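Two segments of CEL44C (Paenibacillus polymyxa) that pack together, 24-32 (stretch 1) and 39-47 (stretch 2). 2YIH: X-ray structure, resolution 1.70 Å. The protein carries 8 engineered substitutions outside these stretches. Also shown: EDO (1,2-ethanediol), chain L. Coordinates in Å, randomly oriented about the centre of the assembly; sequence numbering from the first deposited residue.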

ATOM      1  N   SER A  24       0.894  -8.748  -9.515  1.00  8.65           N
ATOM      2  CA  SER A  24       2.168  -8.204  -9.041  1.00  8.95           C
ATOM      3  C   SER A  24       2.405  -8.658  -7.608  1.00  8.79           C
ATOM      4  O   SER A  24       1.523  -8.474  -6.748  1.00  9.14           O
ATOM      5  N   PRO A  25       3.573  -9.263  -7.328  1.00  9.11           N
ATOM      6  CA  PRO A  25       3.744  -9.770  -5.966  1.00  9.19           C
ATOM      7  C   PRO A  25       3.782  -8.628  -4.989  1.00  8.90           C
ATOM      8  O   PRO A  25       3.611  -8.852  -3.798  1.00  8.59           O
ATOM      9  N   TYR A  26       4.009  -7.399  -5.465  1.00  8.53           N
ATOM     10  CA  TYR A  26       4.138  -6.295  -4.477  1.00  8.44           C
ATOM     11  C   TYR A  26       2.811  -5.816  -3.895  1.00  8.70           C
ATOM     12  O   TYR A  26       2.807  -4.918  -3.024  1.00  7.81           O
ATOM     13  N   ILE A  27       1.700  -6.429  -4.321  1.00  8.44           N
ATOM     14  CA  ILE A  27       0.433  -6.213  -3.614  1.00  9.31           C
ATOM     15  C   ILE A  27       0.418  -6.888  -2.233  1.00  9.45           C
ATOM     16  O   ILE A  27      -0.443  -6.596  -1.389  1.00  9.42           O
ATOM     17  N   TYR A  28       1.338  -7.830  -2.021  1.00  8.56           N
ATOM     18  CA  TYR A  28       1.559  -8.381  -0.680  1.00  8.78           C
ATOM     19  C   TYR A  28       2.616  -7.566   0.056  1.00  8.83           C
ATOM     20  O   TYR A  28       3.805  -7.954   0.142  1.00  9.39           O
ATOM     21  N   GLY A  29       2.192  -6.432   0.582  1.00  8.85           N
ATOM     22  CA  GLY A  29       3.159  -5.474   1.058  1.00  8.62           C
ATOM     23  C   GLY A  29       2.687  -4.835   2.326  1.00  8.29           C
ATOM     24  O   GLY A  29       1.490  -4.814   2.620  1.00  8.87           O
ATOM     25  N   THR A  30       3.622  -4.241   3.051  1.00  8.37           N
ATOM     26  CA  THR A  30       3.228  -3.612   4.301  1.00  9.06           C
ATOM     27  C   THR A  30       4.079  -2.388   4.590  1.00  8.42           C
ATOM     28  O   THR A  30       5.093  -2.143   3.916  1.00  8.23           O
ATOM     29  N   ASN A  31       3.607  -1.603   5.560  1.00  8.06           N
ATOM     30  CA  ASN A  31       4.384  -0.529   6.160  1.00  8.27           C
ATOM     31  C   ASN A  31       5.079  -1.086   7.388  1.00  8.26           C
ATOM     32  O   ASN A  31       6.200  -1.577   7.286  1.00  8.90           O
ATOM     33  N   GLN A  32       4.372  -1.135   8.517  1.00  8.81           N
ATOM     34  CA  GLN A  32       4.940  -1.783   9.710  1.00  9.05           C
ATOM     35  C   GLN A  32       5.070  -3.259   9.454  1.00  9.29           C
ATOM     36  O   GLN A  32       4.140  -3.884   8.923  1.00  9.84           O
ATOM     37  N   ASN A  39       5.297 -13.646   4.844  1.00  9.13           N
ATOM     38  CA  ASN A  39       5.977 -13.800   3.531  1.00  9.09           C
ATOM     39  C   ASN A  39       5.612 -12.660   2.556  1.00  8.99           C
ATOM     40  O   ASN A  39       5.103 -12.877   1.447  1.00  8.95           O
ATOM     41  N   MET A  40       5.741 -11.435   3.060  1.00  8.96           N
ATOM     42  CA  MET A  40       5.535 -10.222   2.271  1.00  8.72           C
ATOM     43  C   MET A  40       6.526 -10.189   1.102  1.00  8.40           C
ATOM     44  O   MET A  40       7.615 -10.730   1.211  1.00  8.28           O
ATOM     45  N   ALA A  41       6.164  -9.477   0.037  1.00  7.86           N
ATOM     46  CA  ALA A  41       7.064  -9.223  -1.099  1.00  7.66           C
ATOM     47  C   ALA A  41       7.493  -7.763  -1.205  1.00  7.82           C
ATOM     48  O   ALA A  41       8.368  -7.414  -2.011  1.00  8.18           O
ATOM     49  N   ALA A  42       6.882  -6.899  -0.399  1.00  7.36           N
ATOM     50  CA  ALA A  42       7.201  -5.467  -0.497  1.00  7.13           C
ATOM     51  C   ALA A  42       7.120  -4.808   0.876  1.00  6.80           C
ATOM     52  O   ALA A  42       6.206  -5.069   1.632  1.00  6.87           O
ATOM     53  N   ARG A  43       8.084  -3.942   1.171  1.00  6.92           N
ATOM     54  CA  ARG A  43       8.091  -3.188   2.435  1.00  6.75           C
ATOM     55  C   ARG A  43       8.254  -1.711   2.132  1.00  7.08           C
ATOM     56  O   ARG A  43       9.040  -1.353   1.247  1.00  7.64           O
ATOM     57  N   ARG A  44       7.559  -0.843   2.880  1.00  7.22           N
ATOM     58  CA  ARG A  44       7.632   0.605   2.661  1.00  6.93           C
ATOM     59  C   ARG A  44       8.124   1.257   3.940  1.00  7.22           C
ATOM     60  O   ARG A  44       7.647   0.931   5.024  1.00  7.45           O
ATOM     61  N   LEU A  45       9.017   2.236   3.781  1.00  7.07           N
ATOM     62  CA  LEU A  45       9.415   3.106   4.892  1.00  7.33           C
ATOM     63  C   LEU A  45       8.803   4.479   4.554  1.00  7.58           C
ATOM     64  O   LEU A  45       9.359   5.239   3.750  1.00  8.07           O
ATOM     65  N   GLY A  46       7.683   4.770   5.179  1.00  7.55           N
ATOM     66  CA  GLY A  46       6.918   5.975   4.817  1.00  7.86           C
ATOM     67  C   GLY A  46       5.946   6.352   5.886  1.00  8.44           C
ATOM     68  O   GLY A  46       6.087   5.929   7.017  1.00  9.62           O
ATOM     69  N   GLY A  47       5.029   7.261   5.557  1.00  8.17           N
ATOM     70  CA  GLY A  47       4.147   7.826   6.563  1.00  8.32           C
ATOM     71  C   GLY A  47       4.656   9.114   7.181  1.00  8.29           C
ATOM     72  O   GLY A  47       5.678   9.654   6.770  1.00  9.09           O
TER

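The most unusual feature of this contact is a buried polar cluster where the parallel pairing ends. Arg44 points its CB toward stretch 1 and extends with chi1, chi2 and chi3 all t. Its NH1 donates to OD1 of Asn31 at 2.7 Å, and OD1 lies at the edge of the guanidinium, near its plane. Asn31 is m at chi1. Its CB points sideways, but the end of the side chain comes nearer to stretch 2. Water 1 lies 2.8 Å from Asn31 OD1 and 2.7 Å from Arg44 O, with more acceptors in reach than protons once atoms elsewhere in the structure are counted. It accepts from Gly46 N at 2.9 Å. It sits between the asparagine and the backbone of stretch 2. Asn31 ND2 is satisfied elsewhere in the structure. A 1,2-ethanediol, probably from the crystallisation liquor, donates from O1 to Gly46 O at 2.6 Å.

The backbone frame is short. Thr30 N donates to Ala42 O at 3.1 Å, and Arg44 N donates to Thr30 O at 3.0 Å. Gly29 pairs with Ala42. A CB on Gly29 would sit tight against Ala42 CB, at 3.2 Å.

Thr30 and Arg43 share one face of the sheet. Thr30 is t, and its CB meets Met40 CE at 3.9 Å. Its OG1 donates to Gln32 O at 2.8 Å, so the hydroxyl is used within stretch 1. Met40 is m, m, t. Chi1 and chi2 set Met40 SD 3.7 Å from Gly29 N, and chi3 places CE.

At the other end the packing is mostly apolar. Ala41 points toward stretch 1. Its CB lies 3.8 Å from Pro25 CB and 3.2 Å from Pro25 O. Tyr26 is m. Its CB touches Ala42 CB at 3.8 Å, and Ala41 O approaches the ring edge, 3.5 Å from Tyr26 CD1. Tyr28 is also m, but its ring leads away from stretch 2.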

ATOM      1  CB  SER A  24       2.122  -6.661  -9.085  1.00  8.60           C
ATOM      2  OG  SER A  24       3.358  -6.190  -8.578  1.00  8.95           O
ATOM      3  CB  PRO A  25       5.121 -10.486  -5.999  1.00  9.56           C
ATOM      4  CG  PRO A  25       5.762 -10.082  -7.259  1.00 10.28           C
ATOM      5  CD  PRO A  25       4.674  -9.645  -8.220  1.00  9.44           C
ATOM      6  CB  TYR A  26       4.889  -5.096  -5.049  1.00  8.90           C
ATOM      7  CG  TYR A  26       6.175  -5.475  -5.727  1.00  9.55           C
ATOM      8  CD1 TYR A  26       7.091  -6.346  -5.106  1.00 10.00           C
ATOM      9  CD2 TYR A  26       6.467  -4.996  -6.999  1.00 10.22           C
ATOM     10  CE1 TYR A  26       8.264  -6.729  -5.778  1.00 10.95           C
ATOM     11  CE2 TYR A  26       7.655  -5.327  -7.638  1.00 11.38           C
ATOM     12  CZ  TYR A  26       8.536  -6.188  -7.009  1.00 11.82           C
ATOM     13  OH  TYR A  26       9.696  -6.548  -7.665  1.00 13.02           O
ATOM     14  CB  ILE A  27      -0.796  -6.581  -4.441  1.00  9.69           C
ATOM     15  CG1 ILE A  27      -0.825  -8.086  -4.756  1.00 10.62           C
ATOM     16  CG2 ILE A  27      -0.841  -5.725  -5.709  1.00 10.40           C
ATOM     17  CD1 ILE A  27      -1.956  -8.796  -4.143  1.00 11.64           C
ATOM     18  CB  TYR A  28       1.962  -9.866  -0.787  1.00  8.36           C
ATOM     19  CG  TYR A  28       1.009 -10.651  -1.706  1.00  8.20           C
ATOM     20  CD1 TYR A  28      -0.280 -10.978  -1.287  1.00  8.18           C
ATOM     21  CD2 TYR A  28       1.406 -11.043  -2.985  1.00  8.09           C
ATOM     22  CE1 TYR A  28      -1.197 -11.620  -2.149  1.00  8.28           C
ATOM     23  CE2 TYR A  28       0.512 -11.752  -3.846  1.00  8.18           C
ATOM     24  CZ  TYR A  28      -0.776 -12.037  -3.411  1.00  8.38           C
ATOM     25  OH  TYR A  28      -1.663 -12.722  -4.242  1.00  8.22           O
ATOM     26  CB  THR A  30       3.272  -4.629   5.479  1.00  9.62           C
ATOM     27  OG1 THR A  30       2.582  -4.061   6.622  1.00 11.05           O
ATOM     28  CG2 THR A  30       4.746  -4.973   5.824  1.00  9.73           C
ATOM     29  CB  ASN A  31       3.452   0.647   6.502  1.00  7.73           C
ATOM     30  CG  ASN A  31       3.146   1.474   5.280  1.00  8.21           C
ATOM     31  OD1 ASN A  31       3.973   2.296   4.875  1.00  8.33           O
ATOM     32  ND2 ASN A  31       1.996   1.228   4.648  1.00  7.81           N
ATOM     33  CB  GLN A  32       4.000  -1.592  10.911  1.00  9.61           C
ATOM     34  CG  GLN A  32       3.787  -0.113  11.286  1.00 10.28           C
ATOM     35  CD  GLN A  32       2.605   0.500  10.578  1.00 10.07           C
ATOM     36  OE1 GLN A  32       2.093  -0.032   9.591  1.00 10.77           O
ATOM     37  NE2 GLN A  32       2.127   1.624  11.111  1.00 11.40           N
ATOM     38  CB  ASN A  39       5.633 -15.174   2.939  1.00  9.77           C
ATOM     39  CG  ASN A  39       6.425 -15.486   1.667  1.00 10.38           C
ATOM     40  OD1 ASN A  39       7.564 -15.018   1.500  1.00 11.04           O
ATOM     41  ND2 ASN A  39       5.815 -16.248   0.757  1.00 10.74           N
ATOM     42  CB  MET A  40       5.794  -8.989   3.165  1.00  8.98           C
ATOM     43  CG  MET A  40       4.758  -8.854   4.288  1.00  9.21           C
ATOM     44  SD  MET A  40       3.144  -8.305   3.672  1.00  9.88           S
ATOM     45  CE  MET A  40       2.247  -8.345   5.234  1.00  9.24           C
ATOM     46  CB  ALA A  41       6.398  -9.723  -2.482  1.00  7.78           C
ATOM     47  CB  ALA A  42       6.230  -4.750  -1.484  1.00  7.17           C
ATOM     48  CB  ARG A  43       9.241  -3.705   3.336  1.00  6.88           C
ATOM     49  CG  ARG A  43       8.975  -5.163   3.759  1.00  6.98           C
ATOM     50  CD  ARG A  43      10.145  -5.770   4.562  1.00  6.95           C
ATOM     51  NE  ARG A  43      10.329  -5.146   5.881  1.00  7.59           N
ATOM     52  CZ  ARG A  43      11.414  -4.470   6.240  1.00  7.47           C
ATOM     53  NH1 ARG A  43      12.350  -4.170   5.341  1.00  7.83           N
ATOM     54  NH2 ARG A  43      11.549  -4.053   7.483  1.00  8.22           N
ATOM     55  CB  ARG A  44       6.238   1.152   2.360  1.00  6.95           C
ATOM     56  CG  ARG A  44       6.141   2.704   2.355  1.00  6.69           C
ATOM     57  CD  ARG A  44       4.799   3.083   1.758  1.00  6.39           C
ATOM     58  NE  ARG A  44       4.603   4.547   1.684  1.00  6.52           N
ATOM     59  CZ  ARG A  44       3.932   5.266   2.578  1.00  6.51           C
ATOM     60  NH1 ARG A  44       3.551   4.732   3.750  1.00  6.57           N
ATOM     61  NH2 ARG A  44       3.707   6.572   2.334  1.00  6.34           N
ATOM     62  CB  LEU A  45      10.946   3.174   5.000  1.00  7.46           C
ATOM     63  CG  LEU A  45      11.460   4.090   6.122  1.00  7.75           C
ATOM     64  CD1 LEU A  45      11.025   3.573   7.486  1.00  8.13           C
ATOM     65  CD2 LEU A  45      12.973   4.188   6.057  1.00  7.60           C
TER
HETATM   66  C1  EDO L1529       7.872   5.021   9.566  0.80 20.96           C
HETATM   67  O1  EDO L1529       7.253   6.279   9.266  0.80 22.65           O
HETATM   68  C2  EDO L1529       7.369   4.604  10.942  0.80 19.51           C
HETATM   69  O2  EDO L1529       5.978   4.302  10.845  0.80 20.47           O
HETATM   70  O   HOH W   1       6.205   2.651   6.572  1.00  8.92           O